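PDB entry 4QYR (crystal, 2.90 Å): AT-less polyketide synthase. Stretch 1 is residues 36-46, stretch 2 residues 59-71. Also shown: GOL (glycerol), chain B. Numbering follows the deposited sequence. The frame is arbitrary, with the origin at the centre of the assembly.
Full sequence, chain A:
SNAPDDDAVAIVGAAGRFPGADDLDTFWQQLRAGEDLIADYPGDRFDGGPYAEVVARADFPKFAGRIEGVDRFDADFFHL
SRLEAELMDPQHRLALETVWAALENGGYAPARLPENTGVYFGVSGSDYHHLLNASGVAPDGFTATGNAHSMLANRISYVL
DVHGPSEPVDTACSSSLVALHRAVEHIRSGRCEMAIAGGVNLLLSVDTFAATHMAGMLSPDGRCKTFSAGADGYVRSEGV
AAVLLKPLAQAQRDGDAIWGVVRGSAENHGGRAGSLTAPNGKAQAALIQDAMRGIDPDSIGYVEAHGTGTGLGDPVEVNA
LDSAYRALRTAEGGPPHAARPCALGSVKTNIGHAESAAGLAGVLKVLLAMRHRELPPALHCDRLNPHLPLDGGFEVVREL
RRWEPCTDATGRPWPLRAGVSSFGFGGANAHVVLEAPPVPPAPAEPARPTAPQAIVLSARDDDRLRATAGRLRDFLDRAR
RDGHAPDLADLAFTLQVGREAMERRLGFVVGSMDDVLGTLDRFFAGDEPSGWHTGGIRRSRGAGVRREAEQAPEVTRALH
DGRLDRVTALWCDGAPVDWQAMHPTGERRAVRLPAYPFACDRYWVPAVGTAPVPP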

# COMPACT_ATOMS: atom_id res chain seq x y z
N ASP A 36 -26.83 -8.89 -18.00
CA ASP A 36 -25.49 -8.63 -18.48
C ASP A 36 -25.33 -7.13 -18.75
O ASP A 36 -25.96 -6.57 -19.65
N LEU A 37 -24.48 -6.48 -17.96
CA LEU A 37 -24.44 -5.03 -17.89
C LEU A 37 -23.30 -4.42 -18.67
O LEU A 37 -22.95 -3.26 -18.45
N ILE A 38 -22.70 -5.19 -19.55
CA ILE A 38 -21.62 -4.63 -20.34
C ILE A 38 -22.21 -3.78 -21.47
O ILE A 38 -23.20 -4.16 -22.10
N ALA A 39 -21.62 -2.61 -21.68
CA ALA A 39 -22.03 -1.70 -22.73
C ALA A 39 -20.87 -1.36 -23.67
O ALA A 39 -19.88 -2.09 -23.76
N ASP A 40 -20.99 -0.22 -24.35
CA ASP A 40 -19.98 0.22 -25.31
C ASP A 40 -19.03 1.23 -24.71
O ASP A 40 -19.40 1.97 -23.81
N TYR A 41 -17.80 1.28 -25.21
CA TYR A 41 -16.87 2.32 -24.80
C TYR A 41 -16.52 3.18 -26.01
O TYR A 41 -16.30 2.64 -27.08
N PRO A 42 -16.45 4.51 -25.85
CA PRO A 42 -16.62 5.31 -24.63
C PRO A 42 -18.05 5.74 -24.30
O PRO A 42 -18.38 5.80 -23.12
N GLY A 43 -18.86 6.06 -25.30
CA GLY A 43 -20.14 6.69 -25.05
C GLY A 43 -19.92 8.20 -25.03
O GLY A 43 -18.90 8.69 -25.52
N ASP A 44 -20.87 8.92 -24.43
CA ASP A 44 -20.87 10.38 -24.41
C ASP A 44 -19.80 10.97 -23.48
O ASP A 44 -19.68 12.19 -23.34
N ARG A 45 -19.05 10.09 -22.85
CA ARG A 45 -17.99 10.43 -21.92
C ARG A 45 -17.05 11.55 -22.37
O ARG A 45 -16.73 12.43 -21.58
N PHE A 46 -16.61 11.49 -23.62
CA PHE A 46 -15.58 12.41 -24.10
C PHE A 46 -16.07 13.37 -25.14
O PHE A 46 -15.28 14.11 -25.72
N ASP A 59 -7.00 0.51 -30.97
CA ASP A 59 -7.19 -0.83 -31.53
C ASP A 59 -8.20 -1.73 -30.81
O ASP A 59 -9.00 -2.40 -31.46
N PHE A 60 -8.16 -1.73 -29.48
CA PHE A 60 -8.94 -2.65 -28.64
C PHE A 60 -10.44 -2.82 -28.96
O PHE A 60 -11.06 -1.91 -29.50
N PRO A 61 -11.03 -3.99 -28.63
CA PRO A 61 -12.48 -4.24 -28.68
C PRO A 61 -13.28 -3.32 -27.76
O PRO A 61 -13.07 -3.29 -26.55
N LYS A 62 -14.22 -2.61 -28.37
CA LYS A 62 -14.85 -1.45 -27.77
C LYS A 62 -15.93 -1.74 -26.74
O LYS A 62 -17.07 -1.32 -26.92
N PHE A 63 -15.60 -2.41 -25.65
CA PHE A 63 -16.61 -2.70 -24.64
C PHE A 63 -16.15 -2.35 -23.25
O PHE A 63 -14.96 -2.38 -22.97
N ALA A 64 -17.09 -2.04 -22.37
CA ALA A 64 -16.79 -1.91 -20.95
C ALA A 64 -18.05 -1.96 -20.12
O ALA A 64 -19.13 -1.65 -20.61
N GLY A 65 -17.91 -2.38 -18.87
CA GLY A 65 -18.93 -2.13 -17.89
C GLY A 65 -18.69 -0.71 -17.42
O GLY A 65 -17.61 -0.40 -16.94
N ARG A 66 -19.68 0.15 -17.59
CA ARG A 66 -19.56 1.56 -17.21
C ARG A 66 -20.51 1.96 -16.10
O ARG A 66 -21.63 1.46 -15.99
N ILE A 67 -20.05 2.90 -15.30
CA ILE A 67 -20.87 3.56 -14.32
C ILE A 67 -21.47 4.80 -14.97
O ILE A 67 -20.77 5.58 -15.63
N GLU A 68 -22.77 5.01 -14.81
CA GLU A 68 -23.34 6.22 -15.35
C GLU A 68 -23.09 7.39 -14.39
O GLU A 68 -23.23 7.24 -13.17
N GLY A 69 -22.70 8.54 -14.95
CA GLY A 69 -22.57 9.75 -14.16
C GLY A 69 -21.24 9.88 -13.46
O GLY A 69 -21.15 10.29 -12.30
N VAL A 70 -20.20 9.52 -14.20
CA VAL A 70 -18.82 9.50 -13.74
C VAL A 70 -18.25 10.92 -13.63
O VAL A 70 -17.28 11.17 -12.91
N ASP A 71 -18.86 11.85 -14.35
CA ASP A 71 -18.42 13.23 -14.33
C ASP A 71 -19.17 14.02 -13.26
O ASP A 71 -18.97 15.23 -13.13

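Packing of residues 36-46 against 59-71 in the AT-less polyketide synthase, centred on Arg66, Tyr41 and Arg45. A short antiparallel pairing sets the register: Ala39 N donates to Ala64 O (2.9 Å) and Ala64 N to Ala39 O (3.1 Å), while Tyr41 N reaches Lys62 O (3.2 Å). The methyls of Ala39 and Ala64 lie on the same sheet face. Arg66, the most covered residue, points toward the first stretch with chi1 m, chi2 t and chi3 m. Arg66 NE and NH1 both hydrogen-bond to one carbonyl oxygen, Asp40 O, at 2.7 Å and 3.0 Å, with Pro42 O over one face of the guanidinium. Although the CA-to-CB bond of Asp40 (chi1 p) points away, its carboxylate still forms a long salt bridge, OD1 to Arg66 NH1 at 3.6 Å, and water 2 links the same two atoms, donating to Asp40 OD1 (3.2 Å) and accepting from Arg66 NH1 (3.1 Å). Water 1 joins the backbones, donating to Leu37 O (2.8 Å) and accepting from Arg66 N (2.5 Å). Tyr41 (chi1 t) points toward the second stretch; its CD1 lies 4.1 Å from Ala64 CB, and its CD2 meets the edge of the Phe60 ring at CE1 (4.2 Å). Arg45 (t, t, m) starts sideways, but its end comes nearer, placing the guanidinium between Val70 CG1 on one face and Arg66 CD on the opposite face. Glycerol, probably from the crystallisation liquor, bridges the stretches: O1 accepts weak bonds from Arg45 NH2 (2.5 Å) and Arg66 NH2 (3.2 Å), O2 donates a very short one to Asp44 OD2 (2.4 Å), and O3 accepts from Val70 N (2.9 Å) and donates to Asp71 OD1 (2.9 Å).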

# COMPACT_ATOMS: atom_id res chain seq x y z
CB ASP A 36 -25.18 -9.47 -19.73
CG ASP A 36 -23.91 -9.04 -20.44
OD1 ASP A 36 -22.79 -9.39 -19.96
OD2 ASP A 36 -24.03 -8.35 -21.49
CB LEU A 37 -24.35 -4.59 -16.44
CG LEU A 37 -25.44 -5.33 -15.68
CD1 LEU A 37 -25.11 -5.43 -14.21
CD2 LEU A 37 -26.75 -4.62 -15.91
CB ILE A 38 -20.68 -5.73 -20.87
CG1 ILE A 38 -19.68 -6.12 -19.78
CG2 ILE A 38 -19.93 -5.28 -22.10
CD1 ILE A 38 -20.01 -7.43 -19.09
CB ALA A 39 -22.62 -0.46 -22.13
CB ASP A 40 -20.66 0.83 -26.54
CG ASP A 40 -21.51 2.05 -26.20
OD1 ASP A 40 -22.69 1.88 -25.80
OD2 ASP A 40 -20.99 3.19 -26.33
CB TYR A 41 -15.61 1.71 -24.17
CG TYR A 41 -14.75 2.70 -23.42
CD1 TYR A 41 -15.08 3.11 -22.14
CD2 TYR A 41 -13.62 3.24 -24.00
CE1 TYR A 41 -14.29 4.02 -21.46
CE2 TYR A 41 -12.82 4.15 -23.34
CZ TYR A 41 -13.16 4.54 -22.06
OH TYR A 41 -12.35 5.44 -21.40
CB PRO A 42 -15.78 6.55 -24.92
CG PRO A 42 -15.88 6.72 -26.40
CD PRO A 42 -15.92 5.32 -26.96
CB ASP A 44 -22.25 10.90 -24.00
CG ASP A 44 -22.56 10.65 -22.53
OD1 ASP A 44 -23.41 11.39 -21.96
OD2 ASP A 44 -21.95 9.73 -21.93
CB ARG A 45 -17.18 9.17 -21.63
CG ARG A 45 -16.03 9.35 -20.69
CD ARG A 45 -15.71 8.02 -20.04
NE ARG A 45 -16.83 7.56 -19.22
CZ ARG A 45 -16.81 6.47 -18.46
NH1 ARG A 45 -15.71 5.72 -18.42
NH2 ARG A 45 -17.88 6.13 -17.74
CB PHE A 46 -14.40 11.63 -24.70
CG PHE A 46 -13.78 10.66 -23.76
CD1 PHE A 46 -13.30 11.07 -22.54
CD2 PHE A 46 -13.66 9.33 -24.11
CE1 PHE A 46 -12.73 10.18 -21.67
CE2 PHE A 46 -13.08 8.42 -23.25
CZ PHE A 46 -12.61 8.84 -22.02
CB ASP A 59 -5.84 -1.56 -31.59
CG ASP A 59 -5.76 -2.57 -32.73
OD1 ASP A 59 -6.81 -3.13 -33.10
OD2 ASP A 59 -4.64 -2.79 -33.26
CB PHE A 60 -8.82 -2.20 -27.18
CG PHE A 60 -9.46 -0.87 -26.90
CD1 PHE A 60 -10.61 -0.79 -26.14
CD2 PHE A 60 -8.93 0.30 -27.41
CE1 PHE A 60 -11.20 0.43 -25.88
CE2 PHE A 60 -9.51 1.52 -27.16
CZ PHE A 60 -10.65 1.59 -26.39
CB PRO A 61 -12.61 -5.69 -28.22
CG PRO A 61 -11.40 -5.96 -27.46
CD PRO A 61 -10.33 -5.21 -28.19
CB LYS A 62 -15.45 -0.61 -28.89
CG LYS A 62 -14.72 0.68 -29.13
CD LYS A 62 -13.24 0.46 -29.32
CE LYS A 62 -12.55 1.76 -29.68
NZ LYS A 62 -11.33 1.52 -30.48
CB PHE A 63 -17.00 -4.18 -24.65
CG PHE A 63 -17.46 -4.68 -25.99
CD1 PHE A 63 -18.80 -4.59 -26.34
CD2 PHE A 63 -16.56 -5.27 -26.87
CE1 PHE A 63 -19.23 -5.07 -27.57
CE2 PHE A 63 -16.98 -5.75 -28.08
CZ PHE A 63 -18.33 -5.64 -28.43
CB ALA A 64 -16.03 -0.61 -20.67
CB ARG A 66 -19.81 2.47 -18.40
CG ARG A 66 -18.73 2.47 -19.44
CD ARG A 66 -18.93 3.64 -20.39
NE ARG A 66 -19.81 3.33 -21.52
CZ ARG A 66 -21.06 3.79 -21.66
NH1 ARG A 66 -21.76 3.47 -22.73
NH2 ARG A 66 -21.60 4.56 -20.72
CB ILE A 67 -20.04 3.95 -13.09
CG1 ILE A 67 -19.66 2.70 -12.31
CG2 ILE A 67 -20.77 4.94 -12.20
CD1 ILE A 67 -18.93 3.03 -11.08
CB GLU A 68 -24.82 6.06 -15.63
CG GLU A 68 -25.17 6.36 -17.08
CD GLU A 68 -24.57 7.68 -17.57
OE1 GLU A 68 -24.65 8.69 -16.83
OE2 GLU A 68 -24.02 7.71 -18.69
CB VAL A 70 -17.98 8.61 -14.71
CG1 VAL A 70 -16.75 9.32 -15.22
CG2 VAL A 70 -17.65 7.26 -14.06
CB ASP A 71 -18.60 13.89 -15.70
CG ASP A 71 -20.01 13.75 -16.25
OD1 ASP A 71 -20.60 12.66 -16.13
OD2 ASP A 71 -20.53 14.75 -16.82
C1 GOL B . -20.80 7.54 -18.73
O1 GOL B . -19.79 6.71 -19.27
C2 GOL B . -20.50 9.01 -19.02
O2 GOL B . -21.66 9.65 -19.51
C3 GOL B . -20.05 9.71 -17.75
O3 GOL B . -21.17 9.89 -16.92
O HOH W 1 -21.85 -0.71 -18.59
O HOH W 2 -24.12 4.42 -24.45